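Bd3459 (Bdellovibrio bacteriovorus, PDB 5CEC) acts as a predatory endopeptidase of the S13 peptidase family, probably cutting peptidoglycan peptides, and is bound by the ankyrin-repeat immunity protein Bd3460. Local coordinates at residues Y88-K93 and S111-F116; H107-R112 and T140-F145; L146-A151 and N252-D257; S237-T242 and P428-S433. The protein carries 1 engineered substitution. All blocks are in the same frame, centred on the assembly; numbering follows the deposited sequence.

Contact 1 (Y88-K93 and S111-F116)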
loop_
_atom_site.group_PDB
_atom_site.type_symbol
_atom_site.label_atom_id
_atom_site.label_comp_id
_atom_site.label_asym_id
_atom_site.label_seq_id
_atom_site.Cartn_x
_atom_site.Cartn_y
_atom_site.Cartn_z
ATOM N N TYR A 88 15.016 -9.660 12.668
ATOM C CA TYR A 88 15.282 -8.693 13.749
ATOM C C TYR A 88 13.957 -8.323 14.437
ATOM O O TYR A 88 12.942 -8.130 13.753
ATOM C CB TYR A 88 15.905 -7.421 13.168
ATOM C CG TYR A 88 16.193 -6.357 14.189
ATOM C CD1 TYR A 88 17.325 -6.421 14.985
ATOM C CD2 TYR A 88 15.327 -5.271 14.376
ATOM C CE1 TYR A 88 17.600 -5.455 15.925
ATOM C CE2 TYR A 88 15.601 -4.288 15.302
ATOM C CZ TYR A 88 16.733 -4.391 16.093
ATOM O OH TYR A 88 17.018 -3.418 17.026
ATOM N N ARG A 89 13.986 -8.177 15.761
ATOM C CA ARG A 89 12.861 -7.629 16.501
ATOM C C ARG A 89 13.274 -6.381 17.278
ATOM O O ARG A 89 14.374 -6.308 17.811
ATOM C CB ARG A 89 12.305 -8.685 17.449
ATOM C CG ARG A 89 11.677 -9.864 16.739
ATOM C CD ARG A 89 11.412 -11.013 17.676
ATOM N NE ARG A 89 10.817 -12.160 17.016
ATOM C CZ ARG A 89 9.516 -12.442 16.979
ATOM N NH1 ARG A 89 8.605 -11.602 17.454
ATOM N NH2 ARG A 89 9.115 -13.554 16.377
ATOM N N PHE A 90 12.377 -5.393 17.296
ATOM C CA PHE A 90 12.563 -4.186 18.058
ATOM C C PHE A 90 12.176 -4.525 19.485
ATOM O O PHE A 90 11.029 -4.890 19.754
ATOM C CB PHE A 90 11.668 -3.087 17.486
ATOM C CG PHE A 90 12.109 -2.652 16.109
ATOM C CD1 PHE A 90 11.673 -3.305 14.962
ATOM C CD2 PHE A 90 13.002 -1.601 15.964
ATOM C CE1 PHE A 90 12.128 -2.928 13.703
ATOM C CE2 PHE A 90 13.474 -1.225 14.704
ATOM C CZ PHE A 90 13.019 -1.880 13.573
ATOM N N LYS A 91 13.136 -4.384 20.393
ATOM C CA LYS A 91 12.986 -4.875 21.788
ATOM C C LYS A 91 12.721 -3.690 22.705
ATOM O O LYS A 91 13.661 -3.094 23.259
ATOM C CB LYS A 91 14.227 -5.666 22.193
ATOM C CG LYS A 91 14.469 -6.851 21.288
ATOM C CD LYS A 91 15.804 -7.516 21.589
ATOM C CE LYS A 91 16.314 -8.320 20.405
ATOM N NZ LYS A 91 16.489 -7.512 19.147
ATOM N N THR A 92 11.448 -3.310 22.831
ATOM C CA THR A 92 11.055 -2.215 23.731
ATOM C C THR A 92 11.133 -2.773 25.155
ATOM O O THR A 92 10.640 -3.872 25.422
ATOM C CB THR A 92 9.629 -1.742 23.404
ATOM O OG1 THR A 92 9.587 -1.316 22.038
ATOM C CG2 THR A 92 9.202 -0.593 24.293
ATOM N N LYS A 93 11.808 -2.044 26.046
ATOM C CA LYS A 93 11.988 -2.493 27.414
ATOM C C LYS A 93 11.159 -1.653 28.372
ATOM O O LYS A 93 11.050 -0.437 28.235
ATOM C CB LYS A 93 13.475 -2.451 27.773
ATOM C CG LYS A 93 14.290 -3.448 26.975
ATOM C CD LYS A 93 15.779 -3.333 27.292
ATOM C CE LYS A 93 16.524 -4.576 26.815
ATOM N NZ LYS A 93 17.935 -4.594 27.281
ATOM N N SER A 111 12.826 1.248 21.580
ATOM C CA SER A 111 13.602 0.545 20.596
ATOM C C SER A 111 13.535 1.177 19.195
ATOM O O SER A 111 14.061 0.603 18.248
ATOM C CB SER A 111 13.115 -0.905 20.481
ATOM O OG SER A 111 11.762 -0.932 20.080
ATOM N N ARG A 112 12.804 2.287 19.054
ATOM C CA ARG A 112 12.487 2.881 17.748
ATOM C C ARG A 112 11.676 1.950 16.853
ATOM O O ARG A 112 11.653 2.071 15.637
ATOM C CB ARG A 112 13.737 3.391 17.028
ATOM C CG ARG A 112 14.581 4.316 17.888
ATOM C CD ARG A 112 15.573 5.133 17.055
ATOM N NE ARG A 112 14.891 6.168 16.280
ATOM C CZ ARG A 112 14.508 7.351 16.743
ATOM N NH1 ARG A 112 14.762 7.713 18.011
ATOM N NH2 ARG A 112 13.867 8.180 15.919
ATOM N N ASP A 113 10.900 1.065 17.489
ATOM C CA ASP A 113 9.927 0.220 16.763
ATOM C C ASP A 113 9.112 1.183 15.880
ATOM O O ASP A 113 8.476 2.105 16.402
ATOM C CB ASP A 113 9.055 -0.518 17.798
ATOM C CG ASP A 113 8.006 -1.416 17.204
ATOM O OD1 ASP A 113 7.635 -1.293 16.020
ATOM O OD2 ASP A 113 7.548 -2.277 17.984
ATOM N N PRO A 114 9.078 0.930 14.563
ATOM C CA PRO A 114 8.404 1.831 13.607
ATOM C C PRO A 114 6.965 1.479 13.331
ATOM O O PRO A 114 6.369 2.019 12.408
ATOM C CB PRO A 114 9.246 1.662 12.335
ATOM C CG PRO A 114 9.627 0.232 12.392
ATOM C CD PRO A 114 9.878 -0.078 13.854
ATOM N N LEU A 115 6.405 0.577 14.137
ATOM C CA LEU A 115 5.002 0.188 14.024
ATOM C C LEU A 115 4.357 0.125 15.390
ATOM O O LEU A 115 3.602 -0.789 15.688
ATOM C CB LEU A 115 4.892 -1.131 13.244
ATOM C CG LEU A 115 3.515 -1.652 12.865
ATOM C CD1 LEU A 115 2.639 -0.534 12.341
ATOM C CD2 LEU A 115 3.603 -2.817 11.887
ATOM N N PHE A 116 4.616 1.148 16.191
ATOM C CA PHE A 116 4.133 1.203 17.570
ATOM C C PHE A 116 3.089 2.305 17.614
ATOM O O PHE A 116 3.415 3.491 17.704
ATOM C CB PHE A 116 5.270 1.418 18.572
ATOM C CG PHE A 116 4.985 0.904 19.941
ATOM C CD1 PHE A 116 3.823 1.236 20.603
ATOM C CD2 PHE A 116 5.865 0.058 20.582
ATOM C CE1 PHE A 116 3.552 0.766 21.872
ATOM C CE2 PHE A 116 5.598 -0.421 21.872
ATOM C CZ PHE A 116 4.440 -0.072 22.494
HETATM O O HOH W 1 16.218 -0.624 16.848
HETATM O O HOH W 2 9.921 1.404 21.317
HETATM O O HOH W 3 8.456 -3.113 20.521
#
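Ser111 lies early in the loop from strand 104-109 to helix 118-130, and its carbonyl meets the Phe90 ring in plane, with O 3.3 Å from CD2. A water that donates to Ser111 O also bonds Tyr88 OH, while a second water accepts from Ser111 N and reaches Thr92 OG1. The Ser111 hydroxyl lies between its backbone N and carbonyl carbon, which places OG 3.0 Å from Thr92 OG1. Arg112 takes a left-handed backbone conformation that brings Asp113 and Pro114 back to Phe90. Asp113 follows with CG anti to its backbone N; OD1 accepts from Leu115 N at 2.9 Å, 31° above the carboxylate plane, an Asx turn in the loop that packs against the residues leading into strand 91-98 of the same mixed sheet. Its OD2 accepts a hydrogen bond from a water that is also 2.6 Å from Thr92 OG1. Pro114 makes a CH-pi contact: its CD sits 3.6 Å from the centroid of the Phe90 ring, 11° off the normal. Tyr88 CE2 occupies the opposite face of that ring, 3.6 Å above its plane, so Phe90 is sandwiched. Phe116 turns its edge to Thr92 OG1 and packs edge-to-face on Phe145.

Contact 2 (H107-R112 and T140-F145); sequences HIEGSR and TFDENF
Asn144 has the largest area buried here, and both ends of its amide are engaged. OD1 receives Arg112 NH1 at 3.0 Å on a lone pair and in the guanidinium plane, although amide and guanidinium planes stand 88° apart; ND2 donates to a water that also bonds Gly110 O and Asp142 OD2. Arg112 bends at its third torsion, and its NE is taken by Asn262. Its backbone N donates to Asn144 O at 2.8 Å, so one asparagine grips this arginine twice. The type I turn from Asp142 to Phe145 carries Asn144, and Asp142 OD1 accepts from Asn144 N in an Asx turn and from Gly110 N at 2.9 Å, both from above the carboxylate plane. Gly110, with no side chain, lets its CA lie 3.7 Å from Phe145 N. Ile108 is the second centre: CG2 lies over one face of the Phe145 ring, 3.7 Å from CD1, and its N donates almost straight (172°) to Thr140 O. Next door, His107 ND1 and Thr140 OG1 share a 2.7 Å hydrogen bond. The parallel pairs His107-Thr140 and Ile108-Phe141 join strands 104-109 and 135-141, the two strands of a beta-alpha-beta crossover through helix 118-130.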
loop_
_atom_site.group_PDB
_atom_site.type_symbol
_atom_site.label_atom_id
_atom_site.label_comp_id
_atom_site.label_asym_id
_atom_site.label_seq_id
_atom_site.Cartn_x
_atom_site.Cartn_y
_atom_site.Cartn_z
ATOM N N HIS A 107 9.130 2.771 33.384
ATOM C CA HIS A 107 9.892 3.555 32.421
ATOM C C HIS A 107 10.021 2.769 31.127
ATOM O O HIS A 107 10.487 1.634 31.153
ATOM C CB HIS A 107 11.294 3.903 32.915
ATOM C CG HIS A 107 12.147 4.590 31.886
ATOM N ND1 HIS A 107 11.963 5.907 31.523
ATOM C CD2 HIS A 107 13.179 4.135 31.136
ATOM C CE1 HIS A 107 12.876 6.240 30.628
ATOM N NE2 HIS A 107 13.606 5.181 30.357
ATOM N N ILE A 108 9.603 3.353 30.004
ATOM C CA ILE A 108 9.766 2.738 28.684
ATOM C C ILE A 108 11.096 3.156 28.037
ATOM O O ILE A 108 11.322 4.333 27.743
ATOM C CB ILE A 108 8.607 3.073 27.741
ATOM C CG1 ILE A 108 7.257 2.616 28.334
ATOM C CG2 ILE A 108 8.836 2.415 26.394
ATOM C CD1 ILE A 108 6.050 3.079 27.551
ATOM N N GLU A 109 11.984 2.188 27.884
ATOM C CA GLU A 109 13.222 2.335 27.166
ATOM C C GLU A 109 12.928 1.902 25.742
ATOM O O GLU A 109 12.767 0.708 25.451
ATOM C CB GLU A 109 14.315 1.481 27.839
ATOM C CG GLU A 109 15.620 1.428 27.048
ATOM C CD GLU A 109 16.672 0.521 27.671
ATOM O OE1 GLU A 109 16.407 -0.092 28.723
ATOM O OE2 GLU A 109 17.771 0.389 27.083
ATOM N N GLY A 110 12.790 2.884 24.849
ATOM C CA GLY A 110 12.332 2.577 23.509
ATOM C C GLY A 110 13.340 1.853 22.637
ATOM O O GLY A 110 14.534 1.844 22.913
ATOM N N SER A 111 12.826 1.248 21.580
ATOM C CA SER A 111 13.602 0.545 20.596
ATOM C C SER A 111 13.535 1.177 19.195
ATOM O O SER A 111 14.061 0.603 18.248
ATOM C CB SER A 111 13.115 -0.905 20.481
ATOM O OG SER A 111 11.762 -0.932 20.080
ATOM N N ARG A 112 12.804 2.287 19.054
ATOM C CA ARG A 112 12.487 2.881 17.748
ATOM C C ARG A 112 11.676 1.950 16.853
ATOM O O ARG A 112 11.653 2.071 15.637
ATOM C CB ARG A 112 13.737 3.391 17.028
ATOM C CG ARG A 112 14.581 4.316 17.888
ATOM C CD ARG A 112 15.573 5.133 17.055
ATOM N NE ARG A 112 14.891 6.168 16.280
ATOM C CZ ARG A 112 14.508 7.351 16.743
ATOM N NH1 ARG A 112 14.762 7.713 18.011
ATOM N NH2 ARG A 112 13.867 8.180 15.919
ATOM N N THR A 140 7.051 6.847 32.484
ATOM C CA THR A 140 8.037 7.674 31.787
ATOM C C THR A 140 8.531 6.950 30.561
ATOM O O THR A 140 8.299 5.767 30.409
ATOM C CB THR A 140 9.203 8.109 32.707
ATOM O OG1 THR A 140 9.982 6.980 33.085
ATOM C CG2 THR A 140 8.683 8.834 33.923
ATOM N N PHE A 141 9.164 7.686 29.654
ATOM C CA PHE A 141 9.586 7.145 28.369
ATOM C C PHE A 141 10.755 7.955 27.835
ATOM O O PHE A 141 10.881 9.146 28.149
ATOM C CB PHE A 141 8.434 7.144 27.359
ATOM C CG PHE A 141 7.956 8.531 26.996
ATOM C CD1 PHE A 141 7.031 9.199 27.785
ATOM C CD2 PHE A 141 8.489 9.197 25.908
ATOM C CE1 PHE A 141 6.649 10.484 27.487
ATOM C CE2 PHE A 141 8.113 10.480 25.630
ATOM C CZ PHE A 141 7.197 11.118 26.409
ATOM N N ASP A 142 11.604 7.305 27.039
ATOM C CA ASP A 142 12.781 7.974 26.471
ATOM C C ASP A 142 12.562 8.332 24.994
ATOM O O ASP A 142 11.479 8.183 24.421
ATOM C CB ASP A 142 14.071 7.159 26.713
ATOM C CG ASP A 142 14.175 5.900 25.892
ATOM O OD1 ASP A 142 13.410 5.697 24.918
ATOM O OD2 ASP A 142 15.072 5.089 26.240
ATOM N N GLU A 143 13.616 8.880 24.406
ATOM C CA GLU A 143 13.566 9.440 23.071
ATOM C C GLU A 143 13.549 8.402 21.962
ATOM O O GLU A 143 13.367 8.740 20.805
ATOM C CB GLU A 143 14.702 10.452 22.846
ATOM C CG GLU A 143 16.102 9.859 22.804
ATOM C CD GLU A 143 16.807 9.758 24.142
ATOM O OE1 GLU A 143 16.177 9.511 25.205
ATOM O OE2 GLU A 143 18.041 9.871 24.118
ATOM N N ASN A 144 13.644 7.124 22.325
ATOM C CA ASN A 144 13.522 6.076 21.345
ATOM C C ASN A 144 12.167 5.412 21.357
ATOM O O ASN A 144 11.948 4.496 20.585
ATOM C CB ASN A 144 14.637 5.057 21.535
ATOM C CG ASN A 144 15.987 5.650 21.250
ATOM O OD1 ASN A 144 16.159 6.332 20.243
ATOM N ND2 ASN A 144 16.949 5.365 22.112
ATOM N N PHE A 145 11.271 5.882 22.238
ATOM C CA PHE A 145 9.910 5.359 22.267
ATOM C C PHE A 145 9.075 6.161 21.285
ATOM O O PHE A 145 8.619 7.264 21.586
ATOM C CB PHE A 145 9.304 5.410 23.665
ATOM C CG PHE A 145 7.881 4.903 23.716
ATOM C CD1 PHE A 145 7.559 3.654 23.195
ATOM C CD2 PHE A 145 6.851 5.717 24.208
ATOM C CE1 PHE A 145 6.240 3.200 23.225
ATOM C CE2 PHE A 145 5.544 5.265 24.241
ATOM C CZ PHE A 145 5.229 4.018 23.739
HETATM O O HOH W 4 15.781 4.841 28.864
HETATM O O HOH W 5 16.191 3.572 24.338
#

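Contact 3 (L146-A151 and N252-D257). With SO4 (sulfate ion), chain E.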
loop_
_atom_site.group_PDB
_atom_site.type_symbol
_atom_site.label_atom_id
_atom_site.label_comp_id
_atom_site.label_asym_id
_atom_site.label_seq_id
_atom_site.Cartn_x
_atom_site.Cartn_y
_atom_site.Cartn_z
ATOM N N LEU A 146 8.952 5.620 20.087
ATOM C CA LEU A 146 8.162 6.231 19.034
ATOM C C LEU A 146 6.760 5.692 19.133
ATOM O O LEU A 146 6.552 4.481 19.170
ATOM C CB LEU A 146 8.747 5.974 17.668
ATOM C CG LEU A 146 10.239 6.281 17.525
ATOM C CD1 LEU A 146 10.743 5.837 16.154
ATOM C CD2 LEU A 146 10.539 7.759 17.790
ATOM N N LEU A 147 5.800 6.587 19.274
ATOM C CA LEU A 147 4.393 6.234 19.411
ATOM C C LEU A 147 3.588 7.147 18.515
ATOM O O LEU A 147 3.624 8.396 18.684
ATOM C CB LEU A 147 3.930 6.388 20.855
ATOM C CG LEU A 147 2.462 6.115 21.121
ATOM C CD1 LEU A 147 2.135 4.642 20.922
ATOM C CD2 LEU A 147 2.106 6.550 22.530
ATOM N N ALA A 148 2.893 6.549 17.548
ATOM C CA ALA A 148 2.005 7.278 16.624
ATOM C C ALA A 148 0.743 6.464 16.561
ATOM O O ALA A 148 0.714 5.394 15.961
ATOM C CB ALA A 148 2.615 7.384 15.243
ATOM N N TRP A 149 -0.319 6.971 17.168
ATOM C CA TRP A 149 -1.502 6.178 17.317
ATOM C C TRP A 149 -2.015 5.597 16.007
ATOM O O TRP A 149 -2.350 4.404 15.930
ATOM C CB TRP A 149 -2.597 6.995 18.001
ATOM C CG TRP A 149 -3.673 6.200 18.597
ATOM C CD1 TRP A 149 -4.982 6.159 18.210
ATOM C CD2 TRP A 149 -3.565 5.327 19.716
ATOM N NE1 TRP A 149 -5.690 5.297 19.018
ATOM C CE2 TRP A 149 -4.850 4.788 19.962
ATOM C CE3 TRP A 149 -2.520 4.959 20.561
ATOM C CZ2 TRP A 149 -5.099 3.879 20.997
ATOM C CZ3 TRP A 149 -2.782 4.069 21.590
ATOM C CH2 TRP A 149 -4.054 3.541 21.801
ATOM N N LEU A 150 -2.042 6.436 14.970
ATOM C CA LEU A 150 -2.577 6.060 13.661
ATOM C C LEU A 150 -1.491 5.497 12.708
ATOM O O LEU A 150 -1.663 5.513 11.484
ATOM C CB LEU A 150 -3.348 7.235 13.031
ATOM C CG LEU A 150 -4.525 7.739 13.858
ATOM C CD1 LEU A 150 -5.160 8.918 13.141
ATOM C CD2 LEU A 150 -5.565 6.667 14.152
ATOM N N ALA A 151 -0.426 4.923 13.274
ATOM C CA ALA A 151 0.711 4.421 12.462
ATOM C C ALA A 151 0.310 3.529 11.286
ATOM O O ALA A 151 0.989 3.526 10.277
ATOM C CB ALA A 151 1.665 3.667 13.358
ATOM N N ASN A 252 2.891 2.031 3.433
ATOM C CA ASN A 252 2.807 2.804 4.665
ATOM C C ASN A 252 3.987 3.783 4.799
ATOM O O ASN A 252 5.117 3.362 5.073
ATOM C CB ASN A 252 2.750 1.857 5.879
ATOM C CG ASN A 252 2.480 2.583 7.143
ATOM O OD1 ASN A 252 3.132 3.597 7.432
ATOM N ND2 ASN A 252 1.516 2.098 7.897
ATOM N N ASN A 253 3.703 5.072 4.633
ATOM C CA ASN A 253 4.751 6.098 4.707
ATOM C C ASN A 253 5.387 6.186 6.091
ATOM O O ASN A 253 6.596 6.433 6.193
ATOM C CB ASN A 253 4.194 7.450 4.324
ATOM C CG ASN A 253 3.853 7.548 2.869
ATOM O OD1 ASN A 253 4.121 6.667 2.056
ATOM N ND2 ASN A 253 3.229 8.659 2.530
ATOM N N TYR A 254 4.574 6.049 7.137
ATOM C CA TYR A 254 5.084 6.173 8.498
ATOM C C TYR A 254 6.151 5.143 8.785
ATOM O O TYR A 254 7.247 5.476 9.332
ATOM C CB TYR A 254 3.944 6.068 9.556
ATOM C CG TYR A 254 4.438 6.098 10.973
ATOM C CD1 TYR A 254 4.617 7.293 11.666
ATOM C CD2 TYR A 254 4.784 4.920 11.635
ATOM C CE1 TYR A 254 5.095 7.320 12.957
ATOM C CE2 TYR A 254 5.252 4.953 12.938
ATOM C CZ TYR A 254 5.416 6.140 13.605
ATOM O OH TYR A 254 5.921 6.178 14.869
ATOM N N ILE A 255 5.855 3.891 8.428
ATOM C CA ILE A 255 6.833 2.835 8.677
ATOM C C ILE A 255 8.109 3.103 7.864
ATOM O O ILE A 255 9.232 2.987 8.372
ATOM C CB ILE A 255 6.297 1.422 8.379
ATOM C CG1 ILE A 255 5.038 1.113 9.208
ATOM C CG2 ILE A 255 7.344 0.349 8.627
ATOM C CD1 ILE A 255 4.329 -0.167 8.806
ATOM N N ALA A 256 7.922 3.426 6.585
ATOM C CA ALA A 256 9.083 3.569 5.691
ATOM C C ALA A 256 9.968 4.734 6.148
ATOM O O ALA A 256 11.207 4.613 6.155
ATOM C CB ALA A 256 8.618 3.793 4.264
ATOM N N ASP A 257 9.356 5.871 6.451
ATOM C CA ASP A 257 10.129 7.054 6.824
ATOM C C ASP A 257 10.857 6.828 8.145
ATOM O O ASP A 257 12.006 7.212 8.297
ATOM C CB ASP A 257 9.245 8.314 6.854
ATOM C CG ASP A 257 8.836 8.757 5.480
ATOM O OD1 ASP A 257 9.680 8.663 4.557
ATOM O OD2 ASP A 257 7.709 9.250 5.325
HETATM S S SO4 E . -9.933 5.861 19.472
HETATM O O1 SO4 E . -10.395 5.031 18.328
HETATM O O2 SO4 E . -10.545 7.204 19.437
HETATM O O3 SO4 E . -8.470 5.864 19.621
HETATM O O4 SO4 E . -10.397 5.250 20.774
#
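Tyr254 extends from the first turn of helix 253-262 with CG anti to its backbone N (chi1 176°), a torsion that carries the phenol across to the loop 146-151. Two alanines receive it. Ala148 CB comes obliquely to the ring, 3.4 Å from CE1, whereas Ala151 sets its CA over one face and its CB 3.8 Å from CD2. At the tip, Leu146 CB lies 4.0 Å from Tyr254 OH. The loop is bent by a type I turn in which Ala151 N donates to Ala148 O. Asn252 is the N-cap: its CG is likewise anti to the backbone N (chi1 -172°), and OD1 accepts from Ile255 N at 2.9 Å, with the donor well above the amide plane. The other arm of the amide faces the loop, and ND2 gives a nearly straight bond (173°) of 2.8 Å to a lone pair of Ala151 O, while also reaching Gln250 OE1. One amide thus both caps the helix N-terminus and bonds the loop. Asn253 OD1 takes Lys73 NZ, consistent with the asparagine of the SxN motif of penicillin-binding proteins and the lysine of an SxxK motif, so this cap probably borders the active site. On the far side of the loop, Trp149 NE1 donates at 2.9 Å to O3 of a sulfate that probably comes from the crystallisation liquor; Arg118 NH1 binds it too.

Contact 4 (S237-T242 and P428-S433); sequences SAPLKT and PFDKYS
Ala238 N and Pro428 O supply the backbone link, a 2.9 Å hydrogen bond that is almost straight at 176°, although the donor stands 41° above the carbonyl plane. Three side-chain bonds then shape the two chains around it. In the first segment Ser237 keeps OG between its backbone N and carbonyl carbon, from where it donates to Ala238 O at 2.7 Å and accepts from Phe90 N. In the second, Asp430 N donates to Ser433 OG at 2.9 Å, and that hydroxyl is also bonded to Met236 O, so Ser433 ties its own turn to the end of strand 231-236. Asp430 OD1 accepts from Tyr432 N at 2.9 Å, met from well above the carboxylate plane, an Asx turn set inside a type I turn from Asp430 to Ser433. The contact lies where strand 231-236 gives way to helix 240-250, with Pro239 in the N-cap position, against the loop that feeds the short outermost strand 436-437 of the same mixed sheet. Charge comes next: Asp430 OD1 forms a salt bridge with Arg89 NH1, a pairing that would favour the ionised carboxylate; Arg89 NH1 also bonds Ser237 O. Carbon-to-oxygen van der Waals touches complete the account. Ala238 CB rests 3.6 Å from Pro428 O, and Pro239 CD approaches Asp430 OD2 to 3.6 Å. Phe429 turns away from Ala238 and stacks on Phe123.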
loop_
_atom_site.group_PDB
_atom_site.type_symbol
_atom_site.label_atom_id
_atom_site.label_comp_id
_atom_site.label_asym_id
_atom_site.label_seq_id
_atom_site.Cartn_x
_atom_site.Cartn_y
_atom_site.Cartn_z
ATOM N N SER A 237 8.741 -6.555 19.191
ATOM C CA SER A 237 7.917 -6.468 17.998
ATOM C C SER A 237 7.850 -7.797 17.281
ATOM O O SER A 237 8.672 -8.697 17.522
ATOM C CB SER A 237 8.451 -5.420 17.021
ATOM O OG SER A 237 9.638 -5.859 16.385
ATOM N N ALA A 238 6.904 -7.915 16.361
ATOM C CA ALA A 238 6.956 -8.903 15.281
ATOM C C ALA A 238 8.309 -8.759 14.564
ATOM O O ALA A 238 8.930 -7.679 14.579
ATOM C CB ALA A 238 5.778 -8.698 14.304
ATOM N N PRO A 239 8.746 -9.831 13.908
ATOM C CA PRO A 239 10.024 -9.703 13.203
ATOM C C PRO A 239 9.952 -8.653 12.099
ATOM O O PRO A 239 8.878 -8.362 11.543
ATOM C CB PRO A 239 10.278 -11.089 12.635
ATOM C CG PRO A 239 9.006 -11.846 12.745
ATOM C CD PRO A 239 8.153 -11.177 13.782
ATOM N N LEU A 240 11.121 -8.131 11.744
ATOM C CA LEU A 240 11.205 -7.105 10.719
ATOM C C LEU A 240 10.509 -7.493 9.416
ATOM O O LEU A 240 9.837 -6.656 8.816
ATOM C CB LEU A 240 12.669 -6.738 10.447
ATOM C CG LEU A 240 12.892 -5.671 9.387
ATOM C CD1 LEU A 240 12.364 -4.317 9.810
ATOM C CD2 LEU A 240 14.351 -5.608 8.985
ATOM N N LYS A 241 10.629 -8.752 9.005
ATOM C CA LYS A 241 9.970 -9.186 7.772
ATOM C C LYS A 241 8.458 -8.868 7.811
ATOM O O LYS A 241 7.883 -8.527 6.793
ATOM C CB LYS A 241 10.231 -10.676 7.484
ATOM C CG LYS A 241 9.664 -11.619 8.539
ATOM C CD LYS A 241 9.943 -13.093 8.361
ATOM C CE LYS A 241 9.276 -13.836 9.501
ATOM N NZ LYS A 241 9.237 -15.304 9.334
ATOM N N THR A 242 7.833 -9.085 8.971
ATOM C CA THR A 242 6.405 -8.825 9.157
ATOM C C THR A 242 6.090 -7.319 9.058
ATOM O O THR A 242 5.089 -6.900 8.457
ATOM C CB THR A 242 5.926 -9.400 10.486
ATOM O OG1 THR A 242 6.243 -10.789 10.510
ATOM C CG2 THR A 242 4.446 -9.151 10.735
ATOM N N PRO A 428 1.616 -6.016 14.410
ATOM C CA PRO A 428 2.824 -5.441 14.986
ATOM C C PRO A 428 3.518 -6.338 15.992
ATOM O O PRO A 428 4.640 -6.049 16.385
ATOM C CB PRO A 428 2.330 -4.143 15.672
ATOM C CG PRO A 428 1.009 -3.839 15.006
ATOM C CD PRO A 428 0.424 -5.200 14.722
ATOM N N PHE A 429 2.851 -7.423 16.377
ATOM C CA PHE A 429 3.309 -8.364 17.396
ATOM C C PHE A 429 3.009 -9.775 16.899
ATOM O O PHE A 429 2.166 -9.961 15.996
ATOM C CB PHE A 429 2.622 -8.078 18.748
ATOM C CG PHE A 429 1.123 -8.023 18.662
ATOM C CD1 PHE A 429 0.360 -9.173 18.769
ATOM C CD2 PHE A 429 0.467 -6.810 18.478
ATOM C CE1 PHE A 429 -0.999 -9.114 18.662
ATOM C CE2 PHE A 429 -0.911 -6.748 18.387
ATOM C CZ PHE A 429 -1.636 -7.909 18.478
ATOM N N ASP A 430 3.637 -10.770 17.522
ATOM C CA ASP A 430 3.305 -12.168 17.250
ATOM C C ASP A 430 3.374 -12.955 18.554
ATOM O O ASP A 430 3.445 -12.362 19.618
ATOM C CB ASP A 430 4.164 -12.732 16.111
ATOM C CG ASP A 430 5.605 -13.006 16.521
ATOM O OD1 ASP A 430 6.010 -12.659 17.653
ATOM O OD2 ASP A 430 6.351 -13.600 15.701
ATOM N N LYS A 431 3.401 -14.280 18.461
ATOM C CA LYS A 431 3.415 -15.143 19.655
ATOM C C LYS A 431 4.712 -15.080 20.480
ATOM O O LYS A 431 4.764 -15.641 21.566
ATOM C CB LYS A 431 3.044 -16.581 19.272
ATOM C CG LYS A 431 4.141 -17.350 18.546
ATOM C CD LYS A 431 3.725 -18.781 18.205
ATOM C CE LYS A 431 2.766 -18.843 17.030
ATOM N NZ LYS A 431 2.304 -20.233 16.761
ATOM N N TYR A 432 5.737 -14.360 19.999
ATOM C CA TYR A 432 6.953 -14.120 20.799
ATOM C C TYR A 432 7.031 -12.725 21.391
ATOM O O TYR A 432 8.024 -12.369 22.014
ATOM C CB TYR A 432 8.215 -14.480 19.998
ATOM C CG TYR A 432 8.220 -15.933 19.594
ATOM C CD1 TYR A 432 8.613 -16.935 20.497
ATOM C CD2 TYR A 432 7.788 -16.319 18.328
ATOM C CE1 TYR A 432 8.583 -18.271 20.129
ATOM C CE2 TYR A 432 7.782 -17.656 17.950
ATOM C CZ TYR A 432 8.161 -18.620 18.860
ATOM O OH TYR A 432 8.147 -19.939 18.493
ATOM N N SER A 433 5.945 -11.951 21.237
ATOM C CA SER A 433 5.906 -10.579 21.713
ATOM C C SER A 433 5.443 -10.411 23.140
ATOM O O SER A 433 5.502 -9.310 23.670
ATOM C CB SER A 433 4.996 -9.732 20.813
ATOM O OG SER A 433 5.484 -9.692 19.470
#

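Overall arrangement
Contacts 1, 2 and 4 gather around one mixed sheet, in which strands 104-109, 91-98, 231-236 and 436-437 lie in that order. Contacts 1 and 2 share Ser111 and Arg112, stand about 10 Å apart between centres, and close before contacts 3 and 4 open. Contact 4 lies about 9 Å from contact 1 and joins it through Arg89 and Asp430. Contact 3, about 12 Å from contact 1, reaches helix 253-262; a probable backbone hydrogen bond between Phe116 O and Ala148 N links it back. The segments of contacts 3 and 4 alternate: 146-151, 237-242, 252-257, 428-433. Distant parts of the sequence thus connect the sheet to the helices bordering the probable active site.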